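Local coordinates for protein probable copper-exporting P-type ATPase A (Archaeoglobus fulgidus, PDB 3FRY) that probably exports copper across the cell membrane at the expense of ATP hydrolysis, this fragment being its C-terminal metal-binding domain, at residues S15-V20 / K36-N40. Coordinates in Å, arbitrary orientation, origin at the centre of the assembly. Residues are numbered along the deposited sequence.
Sequences SCHHCV and KVDLN
How the CXXC loop of a heavy-metal-associated domain can be packed against the loop between strands 33-37 and 41-47 by van der Waals and CH-π contacts is well illustrated by residues 15-20 and 36-40, which bury 265 Å² with no hydrogen bond between them. The first segment is extended at Ser-15 and Cys-16, then coils through helical angles into helix 20-29, with Cys-19 N bonding to Cys-16 O (3.2 Å) and Val-20 N to His-17 O (3.1 Å). The second leaves strand 33-37 and turns at Leu-39 (phi/psi -60/-33) towards strand 41-47. CA atoms of His-17 and Leu-39 lie 6.7 Å apart, those of Val-20 and Asp-38 6.5 Å.

Van der Waals packing centres on Leu-39, an m,t rotamer. Its CD1 touches Ser-15 CB at 3.9 Å, and its CD2 lies 3.7 Å from Cys-16 O. Val-20 (t) and Val-37 (p) point at each other, their CG1 atoms meeting at 3.4 Å.

The sequence SCHHC supplies the CXXC motif, whose two cysteines characteristically bind the metal in this family; here Cys-16 SG and Cys-19 SG are oxidised to a 2.0 Å disulfide. The two subunits form a domain-swapped pair, and Leu-39 also packs on Leu-39 of the second subunit.

A CH-π contact adds to the packing: Leu-39 CD2 sits over the ring face of His-17 (m rotamer), 3.9 Å from its centroid and 11° off the normal. His-17 ND1 hydrogen-bonds a citric acid molecule, probably from the crystallisation liquor.

Polar bonding shapes the turn itself. Asp-38, its CB directed away from the loop, accepts Asn-40 N at OD1 (3.0 Å), an Asx turn, and the same oxygen also receives Glu-41 N.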
loop_
_atom_site.group_PDB
_atom_site.type_symbol
_atom_site.label_atom_id
_atom_site.label_comp_id
_atom_site.label_asym_id
_atom_site.label_seq_id
_atom_site.Cartn_x
_atom_site.Cartn_y
_atom_site.Cartn_z
ATOM N N SER A 15 4.550 1.866 -2.083
ATOM C CA SER A 15 4.538 0.427 -1.881
ATOM C C SER A 15 5.894 -0.229 -2.038
ATOM O O SER A 15 6.819 0.333 -2.638
ATOM C CB SER A 15 3.548 -0.206 -2.856
ATOM O OG SER A 15 3.772 0.293 -4.159
ATOM N N CYS A 16 6.005 -1.431 -1.484
ATOM C CA CYS A 16 7.238 -2.176 -1.567
ATOM C C CYS A 16 7.012 -3.630 -1.945
ATOM O O CYS A 16 7.053 -4.520 -1.090
ATOM C CB CYS A 16 8.011 -2.111 -0.246
ATOM S SG CYS A 16 9.643 -2.863 -0.490
ATOM N N HIS A 17 6.768 -3.876 -3.229
ATOM C CA HIS A 17 6.573 -5.239 -3.686
ATOM C C HIS A 17 7.875 -6.024 -3.610
ATOM O O HIS A 17 7.851 -7.240 -3.424
ATOM C CB HIS A 17 6.039 -5.264 -5.124
ATOM C CG HIS A 17 4.555 -5.090 -5.216
ATOM N ND1 HIS A 17 3.959 -3.878 -5.489
ATOM C CD2 HIS A 17 3.543 -5.969 -5.021
ATOM C CE1 HIS A 17 2.646 -4.016 -5.456
ATOM N NE2 HIS A 17 2.368 -5.275 -5.175
ATOM N N HIS A 18 9.010 -5.335 -3.736
ATOM C CA HIS A 18 10.303 -6.017 -3.691
ATOM C C HIS A 18 10.598 -6.560 -2.302
ATOM O O HIS A 18 11.499 -7.381 -2.122
ATOM C CB HIS A 18 11.449 -5.097 -4.193
ATOM C CG HIS A 18 11.792 -3.947 -3.287
ATOM N ND1 HIS A 18 12.439 -4.112 -2.080
ATOM C CD2 HIS A 18 11.656 -2.610 -3.455
ATOM C CE1 HIS A 18 12.690 -2.928 -1.548
ATOM N NE2 HIS A 18 12.226 -2.000 -2.364
ATOM N N CYS A 19 9.804 -6.118 -1.331
ATOM C CA CYS A 19 9.941 -6.544 0.061
ATOM C C CYS A 19 9.300 -7.916 0.316
ATOM O O CYS A 19 9.638 -8.607 1.278
ATOM C CB CYS A 19 9.256 -5.524 0.987
ATOM S SG CYS A 19 10.051 -3.894 1.212
ATOM N N VAL A 20 8.369 -8.297 -0.549
ATOM C CA VAL A 20 7.635 -9.551 -0.394
ATOM C C VAL A 20 8.443 -10.844 -0.315
ATOM O O VAL A 20 8.136 -11.721 0.497
ATOM C CB VAL A 20 6.586 -9.698 -1.525
ATOM C CG1 VAL A 20 5.879 -11.040 -1.430
ATOM C CG2 VAL A 20 5.581 -8.576 -1.425
ATOM N N LYS A 36 0.302 -17.892 0.059
ATOM C CA LYS A 36 0.209 -16.609 -0.615
ATOM C C LYS A 36 0.701 -15.465 0.255
ATOM O O LYS A 36 0.498 -15.453 1.474
ATOM C CB LYS A 36 -1.249 -16.353 -1.020
ATOM C CG LYS A 36 -1.522 -14.974 -1.592
ATOM C CD LYS A 36 -2.997 -14.816 -1.917
ATOM C CE LYS A 36 -3.324 -13.396 -2.351
ATOM N NZ LYS A 36 -4.756 -13.254 -2.740
ATOM N N VAL A 37 1.367 -14.509 -0.380
ATOM C CA VAL A 37 1.855 -13.331 0.314
ATOM C C VAL A 37 1.783 -12.146 -0.637
ATOM O O VAL A 37 2.181 -12.248 -1.797
ATOM C CB VAL A 37 3.317 -13.502 0.799
ATOM C CG1 VAL A 37 4.235 -13.776 -0.385
ATOM C CG2 VAL A 37 3.769 -12.243 1.542
ATOM N N ASP A 38 1.226 -11.042 -0.146
ATOM C CA ASP A 38 1.130 -9.800 -0.907
ATOM C C ASP A 38 1.414 -8.659 0.064
ATOM O O ASP A 38 1.872 -8.902 1.184
ATOM C CB ASP A 38 -0.248 -9.622 -1.577
ATOM C CG ASP A 38 -1.413 -9.750 -0.606
ATOM O OD1 ASP A 38 -1.315 -9.279 0.548
ATOM O OD2 ASP A 38 -2.447 -10.319 -1.017
ATOM N N LEU A 39 1.141 -7.425 -0.344
ATOM C CA LEU A 39 1.427 -6.275 0.516
ATOM C C LEU A 39 0.722 -6.252 1.875
ATOM O O LEU A 39 1.279 -5.763 2.864
ATOM C CB LEU A 39 1.098 -4.971 -0.215
ATOM C CG LEU A 39 1.815 -4.678 -1.537
ATOM C CD1 LEU A 39 1.385 -3.304 -2.041
ATOM C CD2 LEU A 39 3.325 -4.725 -1.337
ATOM N N ASN A 40 -0.494 -6.782 1.924
ATOM C CA ASN A 40 -1.280 -6.746 3.149
ATOM C C ASN A 40 -1.414 -8.020 3.956
ATOM O O ASN A 40 -1.824 -7.968 5.113
ATOM C CB ASN A 40 -2.686 -6.242 2.828
ATOM C CG ASN A 40 -2.665 -4.944 2.071
ATOM O OD1 ASN A 40 -2.033 -3.979 2.502
ATOM N ND2 ASN A 40 -3.351 -4.905 0.934
#